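Local atomic coordinates of E3 ubiquitin ligase RavN (Legionella pneumophila, PDB entry 5MIY), a protein that acts as an E3 ubiquitin ligase, a Legionella effector that probably promotes ubiquitin transfer to target proteins inside the host cell. Residues Y9-P12 with I13-E16; V19-E22 with N23-V26; P86-K89 with D90-I93; L116-N119 with W120-V124. All coordinates share one frame; numbering follows the deposited sequence.

Contact 1 of 4, residues Y9-P12 with I13-E16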
loop_
_atom_site.group_PDB
_atom_site.type_symbol
_atom_site.label_atom_id
_atom_site.label_comp_id
_atom_site.label_asym_id
_atom_site.label_seq_id
_atom_site.Cartn_x
_atom_site.Cartn_y
_atom_site.Cartn_z
ATOM N N TYR A 9 2.250 -11.038 -1.989
ATOM C CA TYR A 9 2.986 -9.788 -1.985
ATOM C C TYR A 9 4.095 -9.890 -0.950
ATOM O O TYR A 9 3.962 -10.600 0.050
ATOM C CB TYR A 9 2.074 -8.589 -1.670
ATOM C CG TYR A 9 1.469 -8.598 -0.272
ATOM C CD1 TYR A 9 0.380 -9.418 0.035
ATOM C CD2 TYR A 9 1.979 -7.771 0.736
ATOM C CE1 TYR A 9 -0.182 -9.419 1.307
ATOM C CE2 TYR A 9 1.422 -7.760 2.004
ATOM C CZ TYR A 9 0.348 -8.586 2.289
ATOM O OH TYR A 9 -0.195 -8.582 3.558
ATOM N N PHE A 10 5.202 -9.194 -1.207
ATOM C CA PHE A 10 6.279 -9.097 -0.224
ATOM C C PHE A 10 5.874 -8.069 0.822
ATOM O O PHE A 10 5.968 -6.861 0.591
ATOM C CB PHE A 10 7.599 -8.713 -0.880
ATOM C CG PHE A 10 8.769 -8.751 0.067
ATOM C CD1 PHE A 10 9.360 -9.960 0.398
ATOM C CD2 PHE A 10 9.258 -7.585 0.645
ATOM C CE1 PHE A 10 10.432 -10.010 1.280
ATOM C CE2 PHE A 10 10.330 -7.627 1.520
ATOM C CZ PHE A 10 10.918 -8.839 1.840
ATOM N N ASP A 11 5.436 -8.543 1.980
ATOM C CA ASP A 11 4.920 -7.649 3.007
ATOM C C ASP A 11 6.067 -6.882 3.646
ATOM O O ASP A 11 6.942 -7.505 4.265
ATOM C CB ASP A 11 4.158 -8.441 4.071
ATOM C CG ASP A 11 3.694 -7.569 5.232
ATOM O OD1 ASP A 11 3.358 -6.388 5.009
ATOM O OD2 ASP A 11 3.666 -8.067 6.377
ATOM N N PRO A 12 6.112 -5.551 3.534
ATOM C CA PRO A 12 7.213 -4.817 4.178
ATOM C C PRO A 12 7.171 -4.901 5.688
ATOM O O PRO A 12 8.222 -4.774 6.333
ATOM C CB PRO A 12 7.012 -3.376 3.695
ATOM C CG PRO A 12 5.535 -3.285 3.419
ATOM C CD PRO A 12 5.129 -4.646 2.910
ATOM N N ILE A 13 5.987 -5.102 6.272
ATOM C CA ILE A 13 5.869 -5.143 7.730
ATOM C C ILE A 13 6.675 -6.308 8.290
ATOM O O ILE A 13 7.525 -6.130 9.170
ATOM C CB ILE A 13 4.388 -5.222 8.147
ATOM C CG1 ILE A 13 3.567 -4.106 7.474
ATOM C CG2 ILE A 13 4.250 -5.143 9.655
ATOM C CD1 ILE A 13 3.883 -2.689 7.977
ATOM N N MET A 14 6.438 -7.517 7.773
ATOM C CA MET A 14 7.141 -8.701 8.255
ATOM C C MET A 14 8.296 -9.126 7.356
ATOM O O MET A 14 9.037 -10.044 7.723
ATOM C CB MET A 14 6.166 -9.858 8.440
ATOM C CG MET A 14 4.967 -9.514 9.295
ATOM S SD MET A 14 5.464 -8.944 10.925
ATOM C CE MET A 14 6.283 -10.411 11.566
ATOM N N GLN A 15 8.496 -8.454 6.219
ATOM C CA GLN A 15 9.608 -8.746 5.308
ATOM C C GLN A 15 9.526 -10.183 4.795
ATOM O O GLN A 15 10.474 -10.966 4.891
ATOM C CB GLN A 15 10.958 -8.466 5.977
ATOM C CG GLN A 15 11.183 -6.998 6.264
ATOM C CD GLN A 15 11.411 -6.197 4.993
ATOM O OE1 GLN A 15 12.349 -6.464 4.238
ATOM N NE2 GLN A 15 10.554 -5.209 4.749
ATOM N N GLU A 16 8.366 -10.528 4.245
ATOM C CA GLU A 16 8.083 -11.904 3.873
ATOM C C GLU A 16 6.988 -11.922 2.815
ATOM O O GLU A 16 6.101 -11.063 2.798
ATOM C CB GLU A 16 7.653 -12.730 5.090
ATOM C CG GLU A 16 6.200 -12.513 5.482
ATOM C CD GLU A 16 5.831 -13.173 6.790
ATOM O OE1 GLU A 16 4.662 -13.025 7.215
ATOM O OE2 GLU A 16 6.702 -13.838 7.393
HETATM O O HOH W 1 2.900 -10.740 6.529
#

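Contact 2 of 4, residues V19-E22 with N23-V26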
loop_
_atom_site.group_PDB
_atom_site.type_symbol
_atom_site.label_atom_id
_atom_site.label_comp_id
_atom_site.label_asym_id
_atom_site.label_seq_id
_atom_site.Cartn_x
_atom_site.Cartn_y
_atom_site.Cartn_z
ATOM N N VAL A 19 0.302 -14.292 1.450
ATOM C CA VAL A 19 -0.860 -14.535 0.596
ATOM C C VAL A 19 -1.783 -13.323 0.633
ATOM O O VAL A 19 -2.163 -12.835 1.707
ATOM C CB VAL A 19 -1.604 -15.811 1.024
ATOM C CG1 VAL A 19 -2.994 -15.856 0.403
ATOM C CG2 VAL A 19 -0.810 -17.060 0.639
ATOM N N LEU A 20 -2.153 -12.835 -0.549
ATOM C CA LEU A 20 -3.084 -11.726 -0.671
ATOM C C LEU A 20 -4.508 -12.219 -0.439
ATOM O O LEU A 20 -4.935 -13.201 -1.052
ATOM C CB LEU A 20 -2.943 -11.109 -2.061
ATOM C CG LEU A 20 -3.892 -10.023 -2.550
ATOM C CD1 LEU A 20 -3.603 -8.733 -1.802
ATOM C CD2 LEU A 20 -3.700 -9.821 -4.045
ATOM N N ASP A 21 -5.243 -11.559 0.457
ATOM C CA ASP A 21 -6.647 -11.900 0.651
ATOM C C ASP A 21 -7.438 -10.626 0.911
ATOM O O ASP A 21 -6.910 -9.513 0.826
ATOM C CB ASP A 21 -6.838 -12.957 1.761
ATOM C CG ASP A 21 -6.355 -12.501 3.142
ATOM O OD1 ASP A 21 -6.205 -11.287 3.386
ATOM O OD2 ASP A 21 -6.137 -13.389 4.000
ATOM N N GLU A 22 -8.728 -10.795 1.213
ATOM C CA GLU A 22 -9.615 -9.650 1.381
ATOM C C GLU A 22 -9.262 -8.800 2.595
ATOM O O GLU A 22 -9.823 -7.709 2.742
ATOM C CB GLU A 22 -11.070 -10.119 1.484
ATOM C CG GLU A 22 -11.408 -10.836 2.787
ATOM C CD GLU A 22 -12.684 -11.659 2.692
ATOM O OE1 GLU A 22 -13.198 -11.849 1.566
ATOM O OE2 GLU A 22 -13.174 -12.120 3.744
ATOM N N ASN A 23 -8.359 -9.265 3.459
ATOM C CA ASN A 23 -7.934 -8.508 4.632
ATOM C C ASN A 23 -6.653 -7.714 4.397
ATOM O O ASN A 23 -6.250 -6.934 5.270
ATOM C CB ASN A 23 -7.758 -9.455 5.824
ATOM C CG ASN A 23 -9.063 -10.114 6.233
ATOM O OD1 ASN A 23 -10.110 -9.465 6.269
ATOM N ND2 ASN A 23 -9.012 -11.411 6.531
ATOM N N THR A 24 -6.010 -7.898 3.247
ATOM C CA THR A 24 -4.820 -7.139 2.891
ATOM C C THR A 24 -5.162 -5.667 2.683
ATOM O O THR A 24 -6.195 -5.327 2.101
ATOM C CB THR A 24 -4.205 -7.718 1.612
ATOM O OG1 THR A 24 -3.955 -9.124 1.790
ATOM C CG2 THR A 24 -2.909 -6.996 1.237
ATOM N N ILE A 25 -4.289 -4.788 3.166
ATOM C CA ILE A 25 -4.415 -3.354 2.921
ATOM C C ILE A 25 -3.720 -3.037 1.605
ATOM O O ILE A 25 -2.531 -3.331 1.433
ATOM C CB ILE A 25 -3.807 -2.535 4.071
ATOM C CG1 ILE A 25 -4.581 -2.765 5.371
ATOM C CG2 ILE A 25 -3.727 -1.040 3.708
ATOM C CD1 ILE A 25 -3.736 -2.478 6.611
ATOM N N VAL A 26 -4.461 -2.445 0.667
ATOM C CA VAL A 26 -3.949 -2.146 -0.663
ATOM C C VAL A 26 -4.208 -0.677 -0.973
ATOM O O VAL A 26 -5.278 -0.144 -0.656
ATOM C CB VAL A 26 -4.589 -3.063 -1.734
ATOM C CG1 VAL A 26 -3.972 -2.789 -3.083
ATOM C CG2 VAL A 26 -4.394 -4.533 -1.351
HETATM O O HOH W 2 -2.573 -10.139 3.810
HETATM O O HOH W 3 -6.749 -12.714 6.683
HETATM O O HOH W 4 -8.574 -5.122 2.931
#

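Contact 3 of 4, residues P86-K89 with D90-I93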
loop_
_atom_site.group_PDB
_atom_site.type_symbol
_atom_site.label_atom_id
_atom_site.label_comp_id
_atom_site.label_asym_id
_atom_site.label_seq_id
_atom_site.Cartn_x
_atom_site.Cartn_y
_atom_site.Cartn_z
ATOM N N PRO A 86 6.393 0.398 -11.748
ATOM C CA PRO A 86 5.335 1.412 -11.768
ATOM C C PRO A 86 4.373 1.215 -12.930
ATOM O O PRO A 86 4.663 0.526 -13.909
ATOM C CB PRO A 86 6.109 2.728 -11.915
ATOM C CG PRO A 86 7.365 2.339 -12.622
ATOM C CD PRO A 86 7.700 0.944 -12.162
ATOM N N ILE A 87 3.205 1.841 -12.802
ATOM C CA ILE A 87 2.205 1.844 -13.862
ATOM C C ILE A 87 1.751 3.274 -14.126
ATOM O O ILE A 87 1.762 4.131 -13.236
ATOM C CB ILE A 87 0.995 0.937 -13.533
ATOM C CG1 ILE A 87 0.190 1.495 -12.360
ATOM C CG2 ILE A 87 1.453 -0.485 -13.235
ATOM C CD1 ILE A 87 -1.041 0.674 -12.046
ATOM N N SER A 88 1.352 3.522 -15.371
ATOM C CA SER A 88 0.943 4.844 -15.813
ATOM C C SER A 88 -0.438 5.199 -15.272
ATOM O O SER A 88 -1.202 4.336 -14.829
ATOM C CB SER A 88 0.908 4.902 -17.338
ATOM O OG SER A 88 -0.262 4.257 -17.819
ATOM N N LYS A 89 -0.762 6.495 -15.340
ATOM C CA LYS A 89 -2.089 6.951 -14.935
ATOM C C LYS A 89 -3.178 6.278 -15.762
ATOM O O LYS A 89 -4.241 5.930 -15.236
ATOM C CB LYS A 89 -2.184 8.473 -15.063
ATOM C CG LYS A 89 -3.594 9.031 -14.936
ATOM C CD LYS A 89 -3.584 10.554 -14.868
ATOM C CE LYS A 89 -2.888 11.161 -16.075
ATOM N NZ LYS A 89 -2.652 12.626 -15.906
ATOM N N ASP A 90 -2.933 6.095 -17.063
ATOM C CA ASP A 90 -3.896 5.400 -17.909
ATOM C C ASP A 90 -4.097 3.970 -17.430
ATOM O O ASP A 90 -5.233 3.503 -17.284
ATOM C CB ASP A 90 -3.431 5.418 -19.368
ATOM C CG ASP A 90 -3.751 6.726 -20.068
ATOM O OD1 ASP A 90 -4.767 7.362 -19.711
ATOM O OD2 ASP A 90 -2.983 7.117 -20.976
ATOM N N GLN A 91 -2.993 3.264 -17.166
ATOM C CA GLN A 91 -3.090 1.913 -16.623
ATOM C C GLN A 91 -3.819 1.903 -15.285
ATOM O O GLN A 91 -4.610 0.991 -15.012
ATOM C CB GLN A 91 -1.695 1.301 -16.491
ATOM C CG GLN A 91 -1.062 0.941 -17.831
ATOM C CD GLN A 91 0.424 0.657 -17.721
ATOM O OE1 GLN A 91 1.100 1.164 -16.826
ATOM N NE2 GLN A 91 0.943 -0.155 -18.638
ATOM N N VAL A 92 -3.574 2.911 -14.436
ATOM C CA VAL A 92 -4.304 2.999 -13.173
ATOM C C VAL A 92 -5.800 3.101 -13.435
ATOM O O VAL A 92 -6.611 2.434 -12.780
ATOM C CB VAL A 92 -3.805 4.190 -12.329
ATOM C CG1 VAL A 92 -4.727 4.407 -11.145
ATOM C CG2 VAL A 92 -2.378 3.973 -11.863
ATOM N N ILE A 93 -6.192 3.929 -14.402
ATOM C CA ILE A 93 -7.611 4.080 -14.703
ATOM C C ILE A 93 -8.185 2.775 -15.244
ATOM O O ILE A 93 -9.290 2.367 -14.866
ATOM C CB ILE A 93 -7.828 5.247 -15.682
ATOM C CG1 ILE A 93 -7.301 6.553 -15.078
ATOM C CG2 ILE A 93 -9.300 5.385 -16.037
ATOM C CD1 ILE A 93 -7.115 7.659 -16.098
#

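Contact 4 of 4, residues L116-N119 with W120-V124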
loop_
_atom_site.group_PDB
_atom_site.type_symbol
_atom_site.label_atom_id
_atom_site.label_comp_id
_atom_site.label_asym_id
_atom_site.label_seq_id
_atom_site.Cartn_x
_atom_site.Cartn_y
_atom_site.Cartn_z
ATOM N N LEU A 116 3.366 9.991 21.114
ATOM C CA LEU A 116 4.663 9.733 21.742
ATOM C C LEU A 116 5.248 11.005 22.359
ATOM O O LEU A 116 5.725 10.995 23.508
ATOM C CB LEU A 116 5.621 9.145 20.700
ATOM C CG LEU A 116 7.045 8.916 21.215
ATOM C CD1 LEU A 116 7.067 7.706 22.109
ATOM C CD2 LEU A 116 7.990 8.729 20.047
ATOM N N THR A 117 5.230 12.106 21.602
ATOM C CA THR A 117 5.766 13.376 22.090
ATOM C C THR A 117 5.010 13.859 23.324
ATOM O O THR A 117 5.622 14.276 24.318
ATOM C CB THR A 117 5.714 14.417 20.970
ATOM O OG1 THR A 117 6.429 13.902 19.834
ATOM C CG2 THR A 117 6.353 15.717 21.424
ATOM N N GLU A 118 3.673 13.803 23.282
ATOM C CA GLU A 118 2.891 14.193 24.452
ATOM C C GLU A 118 3.187 13.291 25.655
ATOM O O GLU A 118 3.292 13.777 26.797
ATOM C CB GLU A 118 1.399 14.173 24.109
ATOM C CG GLU A 118 0.486 14.444 25.294
ATOM C CD GLU A 118 -0.980 14.534 24.908
ATOM O OE1 GLU A 118 -1.748 15.165 25.666
ATOM O OE2 GLU A 118 -1.367 13.991 23.848
ATOM N N ASN A 119 3.350 11.986 25.422
ATOM C CA ASN A 119 3.654 11.066 26.522
ATOM C C ASN A 119 4.991 11.410 27.178
ATOM O O ASN A 119 5.100 11.448 28.417
ATOM C CB ASN A 119 3.675 9.610 26.025
ATOM C CG ASN A 119 2.287 9.049 25.769
ATOM O OD1 ASN A 119 1.290 9.688 26.086
ATOM N ND2 ASN A 119 2.217 7.836 25.196
ATOM N N TRP A 120 6.023 11.678 26.370
ATOM C CA TRP A 120 7.309 12.089 26.941
ATOM C C TRP A 120 7.186 13.402 27.711
ATOM O O TRP A 120 7.714 13.526 28.828
ATOM C CB TRP A 120 8.378 12.224 25.846
ATOM C CG TRP A 120 9.065 10.949 25.486
ATOM C CD1 TRP A 120 9.032 10.309 24.275
ATOM C CD2 TRP A 120 9.898 10.148 26.339
ATOM N NE1 TRP A 120 9.793 9.169 24.321
ATOM C CE2 TRP A 120 10.331 9.038 25.575
ATOM C CE3 TRP A 120 10.301 10.248 27.678
ATOM C CZ2 TRP A 120 11.154 8.035 26.100
ATOM C CZ3 TRP A 120 11.143 9.255 28.203
ATOM C CH2 TRP A 120 11.556 8.163 27.409
ATOM N N ALA A 121 6.498 14.397 27.130
ATOM C CA ALA A 121 6.390 15.696 27.786
ATOM C C ALA A 121 5.668 15.584 29.124
ATOM O O ALA A 121 6.087 16.199 30.118
ATOM C CB ALA A 121 5.680 16.702 26.876
ATOM N N ARG A 122 4.592 14.798 29.177
ATOM C CA ARG A 122 3.868 14.646 30.436
ATOM C C ARG A 122 4.705 13.896 31.462
ATOM O O ARG A 122 4.681 14.226 32.657
ATOM C CB ARG A 122 2.535 13.935 30.200
ATOM C CG ARG A 122 1.524 14.813 29.498
ATOM C CD ARG A 122 0.112 14.276 29.644
ATOM N NE ARG A 122 -0.828 15.081 28.877
ATOM C CZ ARG A 122 -1.492 16.121 29.369
ATOM N NH1 ARG A 122 -1.315 16.479 30.633
ATOM N NH2 ARG A 122 -2.326 16.806 28.596
ATOM N N GLU A 123 5.484 12.913 31.018
ATOM C CA GLU A 123 6.331 12.185 31.958
ATOM C C GLU A 123 7.416 13.084 32.543
ATOM O O GLU A 123 7.760 12.960 33.730
ATOM C CB GLU A 123 6.943 10.981 31.257
ATOM C CG GLU A 123 7.827 10.174 32.124
ATOM C CD GLU A 123 8.805 9.394 31.314
ATOM O OE1 GLU A 123 8.378 8.451 30.612
ATOM O OE2 GLU A 123 9.995 9.751 31.354
ATOM N N VAL A 124 7.967 13.995 31.727
ATOM C CA VAL A 124 8.982 14.933 32.210
ATOM C C VAL A 124 8.421 15.787 33.336
ATOM O O VAL A 124 9.094 16.030 34.352
ATOM C CB VAL A 124 9.503 15.805 31.049
ATOM C CG1 VAL A 124 10.321 17.003 31.564
ATOM C CG2 VAL A 124 10.326 14.975 30.080
#

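Contact 1 of 4, residues Y9-P12 with I13-E16
With chi1 at 175° the carboxylate of Asp11 swings away from its own backbone N and in under the turn, where Ile13 and Met14 present their amides. Ile13 N donates to Asp11 OD1 at 3.2 Å and Met14 N to Asp11 OD2, also at 3.2 Å, each arriving from above the carboxylate plane and about 70° out of it. One carboxylate thus holds two successive amides of the turn, one on each oxygen. Asp11 OD2 carries more: Ser42 OG bonds to it, and water 1 donates both to it and to Glu16 OE1, placing solvent between two acidic groups whose oxygens, Asp11 OD2 and Glu16 OE1, stand 5.1 Å apart. The backbone here is a beta hairpin, the reversal joining strands 8-11 and 16-19, and it closes in a G1 beta bulge: Gln15 and Glu16 both face Asp11. Asp11 N donates to Glu16 O at 2.7 Å, while Asp11 O takes weak bonds from both Gln15 N and Glu16 N. Gln15 has the left-handed backbone conformation, with positive phi, expected at the first position of this bulge. Its side chain doubles back at chi2 (-71°), and Gln15 NE2 reaches Pro12 O at 2.9 Å in a nearly straight bond with the acceptor in the plane of the amide. That fold leaves OE1 at the edge of the Phe10 ring, the amide standing almost perpendicular to the ring, while Glu16 N lies over one ring face, toward the rim. Beyond the turn, Pro12 packs on Pro52 and Ile41.

Contact 2 of 4, residues V19-E22 with N23-V26
A type I beta turn runs from Asp21 to Thr24 and swings the chain through roughly a right angle, with Thr24 N donating to Asp21 O at 3.0 Å from above the carbonyl plane. Asp21 and Thr24 then tie the turn from both ends. The carboxylate of Asp21, its CG held between the backbone N and the carbonyl carbon (chi1 61°), folds over the turn and offers OD1 to Asn23 N at 3.0 Å; the N-H comes in from above the carboxylate plane. From the other end, Thr24 OG1 accepts from Asp21 N at 3.1 Å in an almost straight bond of 169°. An aspartate accepting through its side chain from the amide two residues on makes an Asx turn, here superimposed on the beta turn that leads the chain from strand 16-19 into strand 25-32. Placing the Thr24 hydroxyl beside its own backbone N sends Thr24 CG2 the other way, against Leu20 CD1 at 3.6 Å, the two side chains crossing at about a right angle. Leu20 CD1 also lies 4.3 Å from Val26 CG2, and Leu20 continues inward onto Leu67, Ile68 and Phe77. On the outer side Glu22 and Asn23 run alongside each other, pointing the same way, with carboxylate and amide planes 79° apart. Water 3 links the Asn23 and Asp21 side chains, accepting from Asn23 ND2 and donating to Asp21 OD2, and water 4 donates to the carbonyl oxygens of Glu22 and Thr24.

Contact 3 of 4, residues P86-K89 with D90-I93
Gln91 reaches back from the first turn of helix 89-96 to the residues leading into it. Gln91 CB sits 3.5 Å from Ser88 O, and Gln91 CG, turned toward the backbone N side by a chi1 of -72°, passes Ser88 OG at 3.4 Å. From there the chain is extended, carrying CD along the flank of Ser88 until Gln91 OE1 accepts from Ser88 N at 2.8 Å, the N-H tilted 22° from the carbonyl plane. The same oxygen rests against the CA and CB of Ile87. Ser88 returns the bond: it is the N-cap residue, and Ser88 OG, placed between its own backbone N and carbonyl carbon, accepts from Gln91 N at 3.0 Å in an almost straight line (173°). The two reciprocal bonds make a capping box. Ordinary helical bonds follow at once, Val92 N to Ser88 O and Ile93 N to Lys89 O. Just before the box, Ile87 crosses Val92 at about a right angle, with Ile87 CD1 3.6 Å from Val92 CG2, and Ile87 also packs on Leu95 and Phe96 farther along the helix. Lys89 and Ile93 lie side by side, Lys89 CG to Ile93 CD1 at 4.0 Å, while Lys89 NZ goes on to a salt bridge with Asp101 and Lys89 N is taken by Asn34 OD1. The first-turn amides of Lys89 and Gln91 thus find side-chain acceptors where no preceding helical carbonyl can serve them, and the side-chain carbonyl of Gln91 accepts in return, without bringing a formal charge to the helix start.

Contact 4 of 4, residues L116-N119 with W120-V124
Helix 111-125, the C-terminal helix of the modelled chain, contributes about two and a half turns here, and its side chains meet at the i to i+4 spacing. Leu116 and Trp120 lie side by side, pointing the same way. Leu116 CG approaches the five-membered part of the indole, 3.9 Å from Trp120 CD1, and Leu116 CD1 stands 3.8 Å from Trp120 NE1. Two residues on, and so roughly on the other side of the helix, Glu118 and Arg122 also run alongside each other. Both are extended: Glu118 CG points away from its backbone N (chi1 175°), and Arg122 continues straight from CG to NE, which brings the guanidinium edge up to the glutamate. Glu118 OE1 lies near the guanidinium plane and takes two weak bonds of a salt bridge, from Arg122 NE at 3.3 Å and from Arg122 NH2 at 3.4 Å. The carboxylate and guanidinium planes are 38° apart, and one oxygen serves both donors; the two groups do not pair squarely, oxygen for nitrogen. The backbone bonds are regular helical ones, among them Trp120 N to Leu116 O at 3.0 Å. Thr117 OG1 turns back to Lys113 O, a turn earlier. The helix projects from the body of the protein, its contact centred about 31 Å from the centre of the chain, well beyond the four-stranded sheet, and all its touching residues are exposed and lie against crystal neighbours.

Contacts 1 and 2 share a neighbourhood: contact 1 closes the hairpin of strands 8-11 and 16-19, contact 2 leads from its second strand into strand 25-32, and they touch where Tyr9 CE1 packs 3.6 Å from Thr24 CG2. Each is partly buried and turns on an aspartate that accepts backbone amides, with waters bridging some of the polar groups. Contact 3 is partly buried too, about 21 Å from contact 2 between centres, but there a serine and a glutamine start a helix that packs against the four-stranded sheet. Contact 4 stands apart, fully on the surface and about 44 Å from contact 3 between centres, across the chain's centre; its weak salt bridge and leucine-tryptophan pair stay within one helix.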